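Local coordinates for protein hypothetical aspartyl-tRNA synthetase (Sulfolobus tokodaii, PDB 1WYD) that catalyses the ATP-dependent attachment of L-aspartate to tRNA(Asp) and, being non-discriminating, to tRNA(Asn) as well, at residues E151-I156 and V228-A233; T158-A163 and P207-E212; S187-K192 and S357-K362; R327-K332 and E381-W386; F344-I347 and I353-G356. One frame throughout, in Å; residues are numbered along the deposited sequence.

Overall arrangement
Four of the five contacts use the large mixed sheet of the class II catalytic domain, and interaction 3, on its predicted aspartate-binding residues, touches all the others. Its Arg359 meets Glu229 of interaction 1 in a salt bridge (NH2 to OE2, 2.9 Å), the two centres lying about 12 Å apart. Interaction 4 is closer still, about 7 Å between centres, with Thr331 OG1 probably hydrogen-bonded to Ser357 OG. Interaction 5 pairs strand 351-358, which also enters interaction 3, with its hairpin partner. Interaction 2 packs Thr158 and Pro159 against Tyr191 of interaction 3 and carries Arg210, a predicted ATP and aspartate ligand, with the two centres about 16 Å apart.

Interaction 1. Residues E151-I156 and V228-A233; sequences EGFIEI and VEMAFA
Phe153 and Met230 mark the closest backbone approach, their CA atoms 8.3 Å apart, and no hydrogen bond joins the two segments because strand 201-209 runs between strands 154-155 and 222-231 in the sheet. The Phe153 ring bridges that gap. Its CE2 corner comes within 3.6 Å of Val228 CG1 and 3.5 Å of the carbonyl Glu229 O, while Phe153 CZ sits 3.5 Å from Met230 CG. With CG anti to the backbone N (chi1 -170°), Met230 runs past this end of the ring and is bent at chi3, which brings its CE to 3.7 Å from Phe153 CE1. Met230 SD is then at the ring edge, 5.2 Å from the Phe153 ring centroid, a Met-aromatic contact. Leu148 and Leu241, from helices 128-150 and 235-256, also touch the ring. With an alanine here, Met230 and Val228 would probably lose their shared partner and a gap would open between sheet and helices. The seam is apolar, without a direct polar bond, and leaves the Glu229 carboxylate for Arg359.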
# COMPACT_ATOMS: atom_id res chain seq x y z
N GLU B 151 -4.26 -13.72 -10.53
CA GLU B 151 -5.45 -14.48 -10.13
C GLU B 151 -6.68 -13.61 -10.16
O GLU B 151 -7.77 -14.01 -9.75
CB GLU B 151 -5.28 -15.08 -8.74
CG GLU B 151 -4.02 -15.93 -8.55
CD GLU B 151 -4.09 -17.25 -9.30
OE1 GLU B 151 -3.02 -17.75 -9.73
OE2 GLU B 151 -5.20 -17.79 -9.47
N GLY B 152 -6.51 -12.41 -10.70
CA GLY B 152 -7.58 -11.43 -10.76
C GLY B 152 -7.97 -10.83 -9.42
O GLY B 152 -9.12 -10.47 -9.22
N PHE B 153 -7.02 -10.70 -8.50
CA PHE B 153 -7.31 -10.00 -7.26
C PHE B 153 -7.25 -8.46 -7.45
O PHE B 153 -6.44 -7.95 -8.20
CB PHE B 153 -6.40 -10.50 -6.14
CG PHE B 153 -6.87 -11.80 -5.51
CD1 PHE B 153 -6.73 -13.03 -6.20
CD2 PHE B 153 -7.46 -11.81 -4.24
CE1 PHE B 153 -7.15 -14.24 -5.61
CE2 PHE B 153 -7.92 -13.03 -3.65
CZ PHE B 153 -7.75 -14.24 -4.34
N ILE B 154 -8.16 -7.76 -6.79
CA ILE B 154 -8.30 -6.31 -6.89
C ILE B 154 -7.73 -5.71 -5.62
O ILE B 154 -7.99 -6.24 -4.53
CB ILE B 154 -9.82 -5.94 -7.05
CG1 ILE B 154 -10.31 -6.29 -8.45
CG2 ILE B 154 -10.09 -4.44 -6.84
CD1 ILE B 154 -11.86 -6.54 -8.54
N GLU B 155 -6.88 -4.69 -5.76
CA GLU B 155 -6.27 -4.02 -4.63
C GLU B 155 -7.26 -3.01 -4.02
O GLU B 155 -7.94 -2.29 -4.79
CB GLU B 155 -4.95 -3.32 -5.03
CG GLU B 155 -4.35 -2.42 -3.93
CD GLU B 155 -2.95 -1.93 -4.21
OE1 GLU B 155 -2.54 -1.90 -5.38
OE2 GLU B 155 -2.23 -1.52 -3.26
N ILE B 156 -7.34 -2.98 -2.67
CA ILE B 156 -8.25 -2.08 -1.90
C ILE B 156 -7.62 -1.31 -0.70
O ILE B 156 -6.51 -1.60 -0.27
CB ILE B 156 -9.51 -2.83 -1.39
CG1 ILE B 156 -9.12 -3.85 -0.32
CG2 ILE B 156 -10.35 -3.45 -2.53
CD1 ILE B 156 -10.23 -4.31 0.50
N VAL B 228 -5.69 -10.76 2.23
CA VAL B 228 -6.28 -11.34 1.04
C VAL B 228 -7.57 -11.99 1.42
O VAL B 228 -7.62 -12.70 2.41
CB VAL B 228 -5.31 -12.37 0.47
CG1 VAL B 228 -5.97 -13.22 -0.62
CG2 VAL B 228 -4.06 -11.65 -0.03
N GLU B 229 -8.61 -11.75 0.64
CA GLU B 229 -9.92 -12.29 0.95
C GLU B 229 -10.49 -12.77 -0.37
O GLU B 229 -10.42 -12.05 -1.36
CB GLU B 229 -10.82 -11.22 1.62
CG GLU B 229 -11.96 -11.77 2.49
CD GLU B 229 -11.51 -12.61 3.70
OE1 GLU B 229 -12.29 -13.44 4.20
OE2 GLU B 229 -10.37 -12.44 4.19
N MET B 230 -11.00 -13.99 -0.41
CA MET B 230 -11.37 -14.64 -1.66
C MET B 230 -12.76 -15.26 -1.56
O MET B 230 -12.99 -16.17 -0.79
CB MET B 230 -10.29 -15.68 -2.04
CG MET B 230 -10.42 -16.26 -3.42
SD MET B 230 -9.28 -17.70 -3.79
CE MET B 230 -9.07 -17.40 -5.45
N ALA B 231 -13.71 -14.71 -2.31
CA ALA B 231 -15.04 -15.31 -2.38
C ALA B 231 -15.03 -16.62 -3.18
O ALA B 231 -14.20 -16.79 -4.11
CB ALA B 231 -16.08 -14.33 -2.90
N PHE B 232 -15.93 -17.52 -2.77
CA PHE B 232 -16.09 -18.89 -3.31
C PHE B 232 -14.80 -19.67 -3.17
O PHE B 232 -14.28 -20.23 -4.12
CB PHE B 232 -16.62 -18.89 -4.76
CG PHE B 232 -17.88 -18.10 -4.93
CD1 PHE B 232 -17.84 -16.81 -5.45
CD2 PHE B 232 -19.10 -18.61 -4.50
CE1 PHE B 232 -19.02 -16.05 -5.58
CE2 PHE B 232 -20.27 -17.86 -4.63
CZ PHE B 232 -20.24 -16.58 -5.17
N ALA B 233 -14.31 -19.71 -1.94
CA ALA B 233 -13.03 -20.29 -1.65
C ALA B 233 -13.16 -20.63 -0.20
O ALA B 233 -13.85 -19.90 0.55
CB ALA B 233 -11.93 -19.25 -1.85

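Interaction 2. Residues T158-A163 and P207-E212; sequences TPKIIA and PAWRAE
Lys160 and Ala208 are the nearest residues along the backbones, CA to CA 7.4 Å, and no direct hydrogen bond crosses; Ala185 mediates instead, its backbone bonded to both Lys160 and Trp209. Lys160 makes the whole approach from its side. Its CB meets the six-membered end of the indole edge-on, 3.7 Å from Trp209 CZ3 and near the ring plane. A bend at chi2 (-50°) turns the chain along the neighbouring backbone, so that Lys160 CD passes 3.7 Å from Pro207 O. The ammonium goes further: Lys160 NZ donates to a water 2.8 Å away that also bonds to Pro207 O, and it forms a salt bridge with Glu204. One face of the Trp209 indole carries Pro207 CB, 3.7 Å above its plane and toward the rim, while its NE1 donates to Glu222. Arg210 NH1 holds Glu212 OE1 at 3.2 Å in a nearly straight bond (175°) that lies in the guanidinium plane but comes from above the carboxylate. Arg210 and Glu212 fit the Arg-x-Glu signature of class II motif 2, predicted to bind ATP, and Pro159 fits the conserved proline that ends motif 1, at the dimer interface, where Glu222 of the second subunit accepts from Lys160 N.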
# COMPACT_ATOMS: atom_id res chain seq x y z
N THR B 158 -9.16 -0.04 3.12
CA THR B 158 -10.26 -0.01 4.05
C THR B 158 -9.98 0.99 5.22
O THR B 158 -8.83 1.46 5.40
CB THR B 158 -10.60 -1.38 4.57
OG1 THR B 158 -9.41 -2.02 5.03
CG2 THR B 158 -11.09 -2.25 3.44
N PRO B 159 -11.03 1.39 5.95
CA PRO B 159 -10.87 2.43 6.99
C PRO B 159 -9.92 1.97 8.08
O PRO B 159 -9.93 0.80 8.50
CB PRO B 159 -12.27 2.59 7.55
CG PRO B 159 -13.14 2.12 6.47
CD PRO B 159 -12.43 0.95 5.82
N LYS B 160 -9.06 2.88 8.49
CA LYS B 160 -8.13 2.58 9.56
C LYS B 160 -8.69 3.05 10.92
O LYS B 160 -8.35 2.46 11.96
CB LYS B 160 -6.75 3.18 9.27
CG LYS B 160 -6.07 2.67 8.00
CD LYS B 160 -6.10 1.15 7.97
CE LYS B 160 -5.91 0.60 6.59
NZ LYS B 160 -6.11 -0.83 6.57
N ILE B 161 -9.51 4.09 10.92
CA ILE B 161 -10.19 4.53 12.12
C ILE B 161 -11.59 3.97 12.16
O ILE B 161 -12.37 4.21 11.23
CB ILE B 161 -10.29 6.08 12.19
CG1 ILE B 161 -8.90 6.67 12.31
CG2 ILE B 161 -11.18 6.49 13.40
CD1 ILE B 161 -8.86 8.16 12.19
N ILE B 162 -11.91 3.24 13.24
CA ILE B 162 -13.18 2.53 13.35
C ILE B 162 -13.91 2.84 14.65
O ILE B 162 -13.29 3.29 15.61
CB ILE B 162 -12.93 1.03 13.26
CG1 ILE B 162 -12.03 0.55 14.41
CG2 ILE B 162 -12.38 0.67 11.83
CD1 ILE B 162 -11.90 -0.99 14.47
N ALA B 163 -15.21 2.59 14.68
CA ALA B 163 -15.98 2.88 15.86
C ALA B 163 -15.73 1.89 17.00
O ALA B 163 -15.45 2.30 18.11
CB ALA B 163 -17.46 2.96 15.54
N PRO B 207 -0.97 -0.32 6.89
CA PRO B 207 -0.71 -0.32 8.33
C PRO B 207 -1.89 -0.88 9.11
O PRO B 207 -3.04 -0.77 8.70
CB PRO B 207 -0.46 1.16 8.62
CG PRO B 207 -0.22 1.78 7.20
CD PRO B 207 -1.10 1.04 6.35
N ALA B 208 -1.56 -1.56 10.22
CA ALA B 208 -2.49 -1.85 11.31
C ALA B 208 -1.82 -1.60 12.72
O ALA B 208 -0.62 -1.29 12.85
CB ALA B 208 -2.97 -3.27 11.21
N TRP B 209 -2.60 -1.74 13.78
CA TRP B 209 -2.06 -1.38 15.09
C TRP B 209 -2.63 -2.17 16.25
O TRP B 209 -3.80 -2.51 16.28
CB TRP B 209 -2.29 0.09 15.35
CG TRP B 209 -1.71 1.06 14.34
CD1 TRP B 209 -0.48 1.66 14.39
CD2 TRP B 209 -2.38 1.64 13.24
NE1 TRP B 209 -0.34 2.57 13.36
CE2 TRP B 209 -1.50 2.56 12.63
CE3 TRP B 209 -3.65 1.46 12.68
CZ2 TRP B 209 -1.84 3.29 11.48
CZ3 TRP B 209 -3.99 2.20 11.54
CH2 TRP B 209 -3.10 3.12 10.97
N ARG B 210 -1.77 -2.45 17.22
CA ARG B 210 -2.21 -3.17 18.42
C ARG B 210 -1.65 -2.51 19.65
O ARG B 210 -0.47 -2.14 19.68
CB ARG B 210 -1.79 -4.64 18.36
CG ARG B 210 -2.91 -5.52 17.96
CD ARG B 210 -3.86 -5.94 19.12
NE ARG B 210 -4.64 -7.12 18.74
CZ ARG B 210 -4.75 -8.25 19.44
NH1 ARG B 210 -4.16 -8.40 20.63
NH2 ARG B 210 -5.48 -9.24 18.95
N ALA B 211 -2.47 -2.38 20.69
CA ALA B 211 -2.03 -1.62 21.88
C ALA B 211 -1.49 -2.40 23.10
O ALA B 211 -1.41 -1.82 24.18
CB ALA B 211 -3.11 -0.66 22.32
N GLU B 212 -1.11 -3.66 22.96
CA GLU B 212 -0.64 -4.42 24.13
C GLU B 212 0.77 -4.03 24.48
O GLU B 212 1.50 -3.46 23.66
CB GLU B 212 -0.66 -5.93 23.91
CG GLU B 212 -2.03 -6.56 24.06
CD GLU B 212 -2.88 -6.42 22.81
OE1 GLU B 212 -2.32 -6.07 21.74
OE2 GLU B 212 -4.12 -6.65 22.88
O HOH W 1 -4.35 -2.88 7.32

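Interaction 3. Residues S187-K192 and S357-K362; sequences SPQLYK and STRNHK
Arg359 NH2, Lys192 NZ and Gln189 OE1 all converge on one water. It accepts from Arg359 NH2 at 2.8 Å and from Lys192 NZ at 3.1 Å, and gives a proton to Gln189 OE1 at 3.0 Å. The Gln189 amide stands almost perpendicular to the guanidinium, the planes 86° apart, with Gln189 NE2 over one face, 3.5 Å from Arg359 NH2. Both nitrogens are donors, so this is a contact and not a bond; Gln189 NE2 donates instead to Glu193. Kinking about CB-CG (chi2 56°) lays the amide over that face. Lys192, extended beyond CG, crosses at about a right angle, its CE 3.9 Å from Arg359 NH2. At the other terminal nitrogen, Arg359 NH1 donates to Ser357 OG at 2.8 Å, tilted 21° from the plane. Arg359 NH2 is also in a salt bridge with Glu229, and Lys192 NZ in one with Asp227. A leucine in place of Arg359 would probably leave Glu229 without its salt-bridge mate and the water without one of its donors. Two cations that share a water, each with an acidic mate, probably make this wall strongly polar, consistent with the predicted role of Arg359 and residues 189-192 in holding aspartate.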
# COMPACT_ATOMS: atom_id res chain seq x y z
N SER B 187 -6.71 -4.76 11.82
CA SER B 187 -6.67 -5.61 10.64
C SER B 187 -7.82 -5.14 9.79
O SER B 187 -8.72 -4.52 10.33
CB SER B 187 -6.82 -7.06 11.05
OG SER B 187 -8.10 -7.58 10.72
N PRO B 188 -7.80 -5.35 8.48
CA PRO B 188 -8.94 -4.93 7.67
C PRO B 188 -10.12 -5.91 7.74
O PRO B 188 -11.14 -5.63 7.07
CB PRO B 188 -8.35 -4.86 6.26
CG PRO B 188 -7.23 -5.78 6.28
CD PRO B 188 -6.76 -5.99 7.67
N GLN B 189 -9.99 -6.98 8.55
CA GLN B 189 -10.92 -8.12 8.64
C GLN B 189 -12.34 -7.95 8.10
O GLN B 189 -12.69 -8.56 7.08
CB GLN B 189 -10.98 -8.70 10.06
CG GLN B 189 -11.63 -10.08 10.13
CD GLN B 189 -10.93 -11.09 9.20
OE1 GLN B 189 -9.72 -11.26 9.30
NE2 GLN B 189 -11.69 -11.74 8.30
N LEU B 190 -13.17 -7.18 8.79
CA LEU B 190 -14.55 -7.01 8.39
C LEU B 190 -14.67 -6.39 7.00
O LEU B 190 -15.48 -6.85 6.20
CB LEU B 190 -15.32 -6.12 9.41
CG LEU B 190 -16.68 -5.57 8.94
CD1 LEU B 190 -17.74 -6.69 8.81
CD2 LEU B 190 -17.21 -4.47 9.89
N TYR B 191 -13.85 -5.38 6.72
CA TYR B 191 -13.98 -4.63 5.48
C TYR B 191 -13.60 -5.43 4.23
O TYR B 191 -14.24 -5.27 3.18
CB TYR B 191 -13.24 -3.32 5.58
CG TYR B 191 -13.91 -2.39 6.61
CD1 TYR B 191 -13.44 -2.34 7.93
CD2 TYR B 191 -15.03 -1.62 6.28
CE1 TYR B 191 -14.04 -1.51 8.90
CE2 TYR B 191 -15.65 -0.80 7.23
CZ TYR B 191 -15.14 -0.75 8.54
OH TYR B 191 -15.74 0.05 9.50
N LYS B 192 -12.61 -6.31 4.36
CA LYS B 192 -12.14 -7.07 3.21
C LYS B 192 -13.13 -8.19 2.92
O LYS B 192 -13.36 -8.54 1.77
CB LYS B 192 -10.69 -7.58 3.40
CG LYS B 192 -10.51 -8.59 4.49
CD LYS B 192 -9.05 -8.89 4.76
CE LYS B 192 -8.94 -10.13 5.66
NZ LYS B 192 -7.58 -10.53 6.00
N SER B 357 -8.41 -18.38 7.45
CA SER B 357 -9.48 -19.37 7.61
C SER B 357 -10.60 -19.31 6.58
O SER B 357 -10.61 -18.47 5.70
CB SER B 357 -10.13 -19.21 8.99
OG SER B 357 -10.93 -18.03 9.02
N THR B 358 -11.54 -20.23 6.72
CA THR B 358 -12.78 -20.17 6.00
C THR B 358 -13.67 -19.41 6.95
O THR B 358 -13.64 -19.64 8.15
CB THR B 358 -13.35 -21.57 5.81
OG1 THR B 358 -12.35 -22.42 5.23
CG2 THR B 358 -14.48 -21.54 4.78
N ARG B 359 -14.49 -18.52 6.41
CA ARG B 359 -15.28 -17.67 7.29
C ARG B 359 -16.72 -18.17 7.34
O ARG B 359 -17.14 -18.96 6.50
CB ARG B 359 -15.26 -16.22 6.81
CG ARG B 359 -13.94 -15.81 6.17
CD ARG B 359 -12.73 -15.82 7.10
NE ARG B 359 -11.71 -14.92 6.59
CZ ARG B 359 -10.49 -14.76 7.10
NH1 ARG B 359 -10.11 -15.47 8.14
NH2 ARG B 359 -9.65 -13.90 6.54
N ASN B 360 -17.46 -17.71 8.33
CA ASN B 360 -18.90 -17.87 8.31
C ASN B 360 -19.55 -16.92 7.31
O ASN B 360 -18.93 -15.96 6.90
CB ASN B 360 -19.47 -17.70 9.72
CG ASN B 360 -19.01 -18.79 10.67
OD1 ASN B 360 -18.71 -18.52 11.85
ND2 ASN B 360 -18.91 -20.03 10.16
N HIS B 361 -20.78 -17.21 6.88
CA HIS B 361 -21.49 -16.36 5.91
C HIS B 361 -22.99 -16.29 6.16
O HIS B 361 -23.70 -15.57 5.44
CB HIS B 361 -21.19 -16.74 4.44
CG HIS B 361 -21.76 -18.06 4.02
ND1 HIS B 361 -23.06 -18.20 3.59
CD2 HIS B 361 -21.20 -19.29 3.92
CE1 HIS B 361 -23.29 -19.46 3.27
NE2 HIS B 361 -22.17 -20.15 3.47
N LYS B 362 -23.46 -17.00 7.17
CA LYS B 362 -24.84 -16.86 7.61
C LYS B 362 -24.87 -16.10 8.94
O LYS B 362 -24.04 -16.33 9.82
CB LYS B 362 -25.53 -18.23 7.77
CG LYS B 362 -25.81 -19.01 6.47
CD LYS B 362 -25.62 -20.54 6.68
CE LYS B 362 -25.83 -21.41 5.40
NZ LYS B 362 -26.68 -20.76 4.35
O HOH W 2 -7.49 -12.86 7.98

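Interaction 4. Residues R327-K332 and E381-W386; sequences RPFYTK and EFFLKW
Phe383 reaches from helix 381-384 to the turn at 328-331, and its ring is met atom by atom. At the root, Phe383 CB lies over the face of its neighbour's ring, that of Phe382. The ring leaves the helix opposite its own backbone N (chi1 -168°), which carries it to the turn, and Phe383 CG lies 3.9 Å from Phe329 CZ. Further out, Phe383 CD1 and CE1 each come 3.8 Å from that same Phe329 CZ. On the other flank, Phe383 CD2 and CE2 are each 3.8 Å from Phe329 CE1. At the far end Phe383 CZ touches Tyr330 CB, 3.9 Å away. The pair of rings is therefore T-shaped: the edge of Phe329 points into the face of Phe383, the planes at 67° and the centroids 4.8 Å apart, with Phe329 CZ above the middle of the face. Phe329 has Tyr330 CB over the centre of one of its own faces, and Pro328 CB packs on a face of the Tyr330 ring, so side chains within the type I turn pack on one another. Leu190 and Glu193 of helix 189-199 also touch Phe383, while Leu366 and Leu370 touch Phe329. The contact is apolar throughout; it fixes the CB end of Tyr330, while its OH hydrogen-bonds Glu167, a predicted aspartate ligand, consistent with the aromatic cluster positioning that tyrosine at the aspartate site.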
# COMPACT_ATOMS: atom_id res chain seq x y z
N ARG B 327 -10.40 -19.50 18.11
CA ARG B 327 -10.36 -18.75 16.86
C ARG B 327 -11.57 -17.82 16.86
O ARG B 327 -12.52 -18.09 17.55
CB ARG B 327 -10.40 -19.71 15.68
CG ARG B 327 -9.13 -20.57 15.56
CD ARG B 327 -8.20 -20.05 14.52
NE ARG B 327 -6.80 -20.19 14.87
CZ ARG B 327 -5.79 -19.90 14.05
NH1 ARG B 327 -6.00 -19.40 12.84
NH2 ARG B 327 -4.56 -20.10 14.48
N PRO B 328 -11.52 -16.70 16.13
CA PRO B 328 -12.63 -15.74 16.10
C PRO B 328 -14.00 -16.33 15.80
O PRO B 328 -14.12 -17.44 15.28
CB PRO B 328 -12.20 -14.78 15.00
CG PRO B 328 -10.74 -14.75 15.15
CD PRO B 328 -10.38 -16.21 15.33
N PHE B 329 -15.04 -15.57 16.13
CA PHE B 329 -16.42 -15.93 15.82
C PHE B 329 -16.66 -15.98 14.31
O PHE B 329 -17.63 -16.57 13.85
CB PHE B 329 -17.37 -14.91 16.44
CG PHE B 329 -17.38 -13.57 15.73
CD1 PHE B 329 -18.37 -13.26 14.79
CD2 PHE B 329 -16.41 -12.61 16.00
CE1 PHE B 329 -18.38 -12.01 14.12
CE2 PHE B 329 -16.41 -11.35 15.34
CZ PHE B 329 -17.40 -11.06 14.40
N TYR B 330 -15.81 -15.30 13.54
CA TYR B 330 -16.06 -15.18 12.11
C TYR B 330 -15.48 -16.38 11.34
O TYR B 330 -15.64 -16.46 10.13
CB TYR B 330 -15.58 -13.81 11.52
CG TYR B 330 -14.15 -13.41 11.86
CD1 TYR B 330 -13.08 -14.00 11.25
CD2 TYR B 330 -13.89 -12.40 12.80
CE1 TYR B 330 -11.78 -13.65 11.55
CE2 TYR B 330 -12.58 -12.03 13.12
CZ TYR B 330 -11.53 -12.67 12.48
OH TYR B 330 -10.23 -12.33 12.77
N THR B 331 -14.83 -17.30 12.06
CA THR B 331 -14.18 -18.48 11.47
C THR B 331 -15.13 -19.70 11.40
O THR B 331 -15.72 -20.09 12.39
CB THR B 331 -12.84 -18.75 12.24
OG1 THR B 331 -11.75 -18.19 11.49
CG2 THR B 331 -12.47 -20.22 12.32
N LYS B 332 -15.30 -20.28 10.21
CA LYS B 332 -16.17 -21.46 10.02
C LYS B 332 -15.65 -22.67 10.81
O LYS B 332 -14.44 -22.90 10.86
CB LYS B 332 -16.31 -21.79 8.54
CG LYS B 332 -17.21 -22.99 8.25
CD LYS B 332 -18.02 -22.82 6.96
CE LYS B 332 -18.52 -24.19 6.45
NZ LYS B 332 -18.67 -24.22 4.96
N GLU B 381 -23.76 -5.79 15.82
CA GLU B 381 -24.72 -5.53 14.74
C GLU B 381 -24.00 -4.94 13.53
O GLU B 381 -24.33 -5.30 12.39
CB GLU B 381 -25.86 -4.61 15.21
CG GLU B 381 -27.14 -4.63 14.37
CD GLU B 381 -27.48 -5.98 13.73
OE1 GLU B 381 -27.47 -7.02 14.44
OE2 GLU B 381 -27.80 -6.00 12.53
N PHE B 382 -23.02 -4.07 13.78
CA PHE B 382 -22.18 -3.47 12.75
C PHE B 382 -21.47 -4.50 11.84
O PHE B 382 -21.09 -4.19 10.70
CB PHE B 382 -21.16 -2.51 13.37
CG PHE B 382 -19.99 -3.21 14.01
CD1 PHE B 382 -20.11 -3.78 15.29
CD2 PHE B 382 -18.77 -3.30 13.35
CE1 PHE B 382 -19.04 -4.43 15.90
CE2 PHE B 382 -17.68 -3.94 13.95
CZ PHE B 382 -17.82 -4.51 15.22
N PHE B 383 -21.29 -5.71 12.36
CA PHE B 383 -20.68 -6.80 11.61
C PHE B 383 -21.73 -7.76 11.06
O PHE B 383 -21.65 -8.19 9.91
CB PHE B 383 -19.69 -7.54 12.53
CG PHE B 383 -18.75 -8.51 11.83
CD1 PHE B 383 -17.36 -8.29 11.84
CD2 PHE B 383 -19.24 -9.68 11.25
CE1 PHE B 383 -16.47 -9.18 11.24
CE2 PHE B 383 -18.36 -10.58 10.64
CZ PHE B 383 -16.97 -10.33 10.63
N LEU B 384 -22.72 -8.09 11.88
CA LEU B 384 -23.79 -9.01 11.50
C LEU B 384 -24.68 -8.57 10.35
O LEU B 384 -25.02 -9.40 9.48
CB LEU B 384 -24.65 -9.30 12.72
CG LEU B 384 -23.93 -9.99 13.87
CD1 LEU B 384 -24.84 -9.92 15.10
CD2 LEU B 384 -23.59 -11.43 13.50
N LYS B 385 -25.03 -7.29 10.32
CA LYS B 385 -26.04 -6.76 9.40
C LYS B 385 -25.79 -7.06 7.94
O LYS B 385 -26.74 -7.31 7.18
CB LYS B 385 -26.17 -5.23 9.54
CG LYS B 385 -24.95 -4.47 9.06
CD LYS B 385 -25.33 -3.13 8.46
CE LYS B 385 -25.10 -2.01 9.46
NZ LYS B 385 -25.29 -0.72 8.76
N TRP B 386 -24.52 -6.99 7.53
CA TRP B 386 -24.15 -7.12 6.13
C TRP B 386 -24.51 -8.49 5.58
O TRP B 386 -24.80 -8.62 4.40
CB TRP B 386 -22.66 -6.86 5.94
CG TRP B 386 -22.22 -5.60 6.56
CD1 TRP B 386 -21.46 -5.45 7.69
CD2 TRP B 386 -22.50 -4.27 6.08
NE1 TRP B 386 -21.27 -4.12 7.95
CE2 TRP B 386 -21.89 -3.37 6.98
CE3 TRP B 386 -23.21 -3.75 4.98
CZ2 TRP B 386 -21.97 -1.99 6.82
CZ3 TRP B 386 -23.30 -2.37 4.83
CH2 TRP B 386 -22.67 -1.50 5.74

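Interaction 5. Residues F344-I347 and I353-G356; sequences FDLI and IVSG
Phe344 lays its ring across the backbone of the partner strand: Gly356 N sits over the centre of one face, 3.7 Å above the plane, and Phe344 CE1 comes to 3.5 Å from Gly356 CA. That closeness leaves no room for a side chain at Gly356. A chi1 of 72° sets CG between backbone N and carbonyl carbon and folds the ring over the neighbouring strand. Phe344 CE2 meets Val354 CG1 obliquely at 4.1 Å, and the ring of Phe318 stands nearly perpendicular to that of Phe344. The two segments form an antiparallel beta hairpin among the inner strands of the class II catalytic sheet, their axes at 172°. Phe344 and Gly356 form a hydrogen-bonded pair, Phe344 N to Gly356 O at 3.0 Å and Gly356 N to Phe344 O at 3.1 Å. Asp345 and Ser355 are the non-hydrogen-bonded pair that follows, and Leu346 N donates to Val354 O at 2.9 Å. There the register slips into a classic beta bulge: Ile353 and Val354 both face Leu346, whose O takes Ile353 N at 2.8 Å and, weakly, Val354 N. Leu346 CB packs on Val354 CB at 3.9 Å, on the face shared with Phe344, where Leu242 touches both Val354 and Phe344. On the other face lie Asp345, whose ion pair with Arg327 is modelled too short to be read closely, and Ser355, a predicted ligand of aspartate and magnesium.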
# COMPACT_ATOMS: atom_id res chain seq x y z
N PHE B 344 -5.88 -21.98 9.70
CA PHE B 344 -4.47 -22.33 9.60
C PHE B 344 -3.58 -21.22 10.13
O PHE B 344 -3.91 -20.06 10.03
CB PHE B 344 -4.09 -22.66 8.16
CG PHE B 344 -4.05 -21.47 7.23
CD1 PHE B 344 -5.20 -21.03 6.60
CD2 PHE B 344 -2.85 -20.82 6.97
CE1 PHE B 344 -5.18 -19.94 5.74
CE2 PHE B 344 -2.81 -19.74 6.11
CZ PHE B 344 -3.98 -19.29 5.49
N ASP B 345 -2.44 -21.60 10.69
CA ASP B 345 -1.30 -20.69 10.80
C ASP B 345 -0.21 -21.18 9.86
O ASP B 345 -0.04 -22.39 9.70
CB ASP B 345 -0.77 -20.64 12.23
CG ASP B 345 -1.78 -20.07 13.21
OD1 ASP B 345 -2.92 -19.82 12.79
OD2 ASP B 345 -1.56 -19.86 14.40
N LEU B 346 0.52 -20.25 9.23
CA LEU B 346 1.76 -20.63 8.57
C LEU B 346 2.94 -20.24 9.44
O LEU B 346 3.13 -19.05 9.74
CB LEU B 346 1.92 -20.01 7.18
CG LEU B 346 3.23 -20.40 6.44
CD1 LEU B 346 3.33 -21.95 6.14
CD2 LEU B 346 3.42 -19.62 5.18
N ILE B 347 3.71 -21.25 9.84
CA ILE B 347 4.94 -21.07 10.61
C ILE B 347 6.18 -21.20 9.77
O ILE B 347 6.33 -22.16 8.97
CB ILE B 347 5.02 -22.12 11.74
CG1 ILE B 347 3.67 -22.31 12.44
CG2 ILE B 347 6.17 -21.78 12.72
CD1 ILE B 347 3.24 -21.13 13.33
N ILE B 353 3.76 -16.50 10.57
CA ILE B 353 3.99 -15.56 9.50
C ILE B 353 2.65 -15.14 8.94
O ILE B 353 2.48 -14.00 8.51
CB ILE B 353 4.84 -16.24 8.43
CG1 ILE B 353 6.15 -16.68 9.05
CG2 ILE B 353 4.99 -15.37 7.19
CD1 ILE B 353 7.33 -15.81 8.77
N VAL B 354 1.69 -16.06 8.96
CA VAL B 354 0.40 -15.84 8.35
C VAL B 354 -0.63 -16.53 9.24
O VAL B 354 -0.33 -17.57 9.80
CB VAL B 354 0.31 -16.45 6.91
CG1 VAL B 354 -0.96 -16.04 6.22
CG2 VAL B 354 1.49 -16.06 6.05
N SER B 355 -1.82 -15.93 9.37
CA SER B 355 -3.00 -16.66 9.82
C SER B 355 -4.19 -16.46 8.86
O SER B 355 -4.36 -15.37 8.31
CB SER B 355 -3.37 -16.28 11.25
OG SER B 355 -3.66 -14.87 11.34
N GLY B 356 -4.97 -17.51 8.62
CA GLY B 356 -6.23 -17.37 7.91
C GLY B 356 -7.28 -18.45 8.17
O GLY B 356 -7.08 -19.34 9.01